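Local coordinates for protein periplasmic chaperone Spy (Escherichia coli, PDB 5WO2) that acts as an ATP-independent periplasmic chaperone, a cradle-shaped homodimer that suppresses aggregation and lets substrate proteins fold while bound to it, at residues 2-6 with 87-91. Residues are numbered along the deposited sequence; the frame is centred on the assembly and turned at random. Where two conformers were deposited one is given.
Sequences FKDLN and QFNAN
Leu5 lays its CD2 methyl across the aliphatic part of Gln87, with Leu5 CD2 3.4 Å from Gln87 CG, while Leu5 CD1 reaches the edge of the Phe88 ring, 4.5 Å from Phe88 CD2. A branched leucine suits this buried spot because its two methyls serve two neighbours on helix 82-94. Gln87 offers CG here because that atom stands anti to the backbone N (chi1 -177°); the chain then bends at chi2, turning the amide back along its own helix. There Gln87 NE2 donates to Asn91 OD1, one turn on (2.9 Å), from above its carbonyl plane. This bond, with a weak one from Lys94 NZ, favours the amide rotation that turns ND2 to the loop. Asn91 ND2 donates to the syn lone pair of Asp4 OD1 at 3.1 Å, the carboxylate and amide planes nearly coplanar. Asp4 centres an inverse gamma turn; its CG, between the backbone N and the carbonyl carbon (chi1 55°), carries OD1 to Asn91. Residues 2-5 are modelled in two conformers, so these loop contacts describe one copy. Leu5 O also accepts from Gln84 NE2, and Phe88 packs on Ile41 of the second subunit. An apolar patch and a chain of hydrogen bonds from Gln87 through Asn91 to the carboxylate of Asp4 thus tie the N-terminal loop to helix 82-94; the buried Asn91 amide probably helps stabilise Asp4's negative charge.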
# COMPACT_ATOMS: atom_id res chain seq x y z
N PHE B 2 0.46 -11.34 15.38
CA PHE B 2 0.73 -11.98 16.66
C PHE B 2 2.03 -11.46 17.27
O PHE B 2 3.12 -11.75 16.78
CB PHE B 2 0.81 -13.51 16.50
CG PHE B 2 -0.53 -14.21 16.36
CD1 PHE B 2 -1.58 -13.92 17.23
CD2 PHE B 2 -0.74 -15.16 15.38
CE1 PHE B 2 -2.81 -14.57 17.10
CE2 PHE B 2 -1.96 -15.81 15.25
CZ PHE B 2 -2.99 -15.51 16.11
N LYS B 3 1.91 -10.68 18.34
CA LYS B 3 3.07 -10.31 19.16
C LYS B 3 3.18 -11.25 20.36
O LYS B 3 3.56 -10.84 21.46
CB LYS B 3 2.96 -8.86 19.63
CG LYS B 3 3.29 -7.86 18.54
CD LYS B 3 3.99 -6.63 19.09
CE LYS B 3 5.05 -6.13 18.12
NZ LYS B 3 6.21 -7.05 18.08
N ASP B 4 2.84 -12.51 20.12
CA ASP B 4 2.94 -13.57 21.13
C ASP B 4 4.39 -13.96 21.36
O ASP B 4 4.73 -15.14 21.40
CB ASP B 4 2.16 -14.79 20.67
CG ASP B 4 2.60 -15.27 19.30
OD1 ASP B 4 2.90 -14.40 18.46
OD2 ASP B 4 2.66 -16.49 19.08
N LEU B 5 5.25 -12.95 21.51
CA LEU B 5 6.68 -13.17 21.54
C LEU B 5 7.25 -13.04 22.95
O LEU B 5 8.41 -13.33 23.18
CB LEU B 5 7.39 -12.18 20.60
CG LEU B 5 6.98 -12.19 19.13
CD1 LEU B 5 7.79 -11.13 18.43
CD2 LEU B 5 7.18 -13.54 18.46
N ASN B 6 6.42 -12.59 23.89
CA ASN B 6 6.79 -12.53 25.31
C ASN B 6 7.85 -11.48 25.54
O ASN B 6 8.89 -11.74 26.13
CB ASN B 6 7.29 -13.90 25.78
CG ASN B 6 6.54 -15.04 25.14
OD1 ASN B 6 5.55 -14.84 24.43
ND2 ASN B 6 7.01 -16.26 25.38
N GLN B 87 9.71 -17.71 16.23
CA GLN B 87 8.29 -17.40 16.31
C GLN B 87 7.93 -16.23 15.42
O GLN B 87 6.92 -16.24 14.73
CB GLN B 87 7.89 -17.08 17.74
CG GLN B 87 6.41 -16.81 17.90
CD GLN B 87 5.55 -18.05 17.61
OE1 GLN B 87 5.75 -19.11 18.20
NE2 GLN B 87 4.60 -17.90 16.69
N PHE B 88 8.73 -15.18 15.49
CA PHE B 88 8.60 -14.07 14.57
C PHE B 88 8.60 -14.57 13.13
O PHE B 88 7.77 -14.14 12.33
CB PHE B 88 9.74 -13.08 14.77
CG PHE B 88 9.73 -11.91 13.83
CD1 PHE B 88 10.19 -12.03 12.52
CD2 PHE B 88 9.31 -10.67 14.26
CE1 PHE B 88 10.21 -10.94 11.68
CE2 PHE B 88 9.34 -9.56 13.39
CZ PHE B 88 9.78 -9.72 12.11
N ASN B 89 9.49 -15.50 12.80
CA ASN B 89 9.56 -15.96 11.40
C ASN B 89 8.30 -16.75 11.06
O ASN B 89 7.78 -16.62 9.99
CB ASN B 89 10.80 -16.80 11.13
CG ASN B 89 12.06 -15.94 11.01
OD1 ASN B 89 12.01 -14.85 10.48
ND2 ASN B 89 13.15 -16.42 11.57
N ALA B 90 7.79 -17.55 11.99
CA ALA B 90 6.56 -18.27 11.71
C ALA B 90 5.37 -17.33 11.51
O ALA B 90 4.56 -17.51 10.58
CB ALA B 90 6.28 -19.25 12.83
N ASN B 91 5.27 -16.32 12.36
CA ASN B 91 4.21 -15.32 12.23
C ASN B 91 4.28 -14.60 10.92
O ASN B 91 3.27 -14.21 10.36
CB ASN B 91 4.27 -14.29 13.35
CG ASN B 91 3.98 -14.87 14.71
OD1 ASN B 91 3.52 -16.00 14.84
ND2 ASN B 91 4.27 -14.09 15.75
O HOH W 1 5.33 -11.79 15.47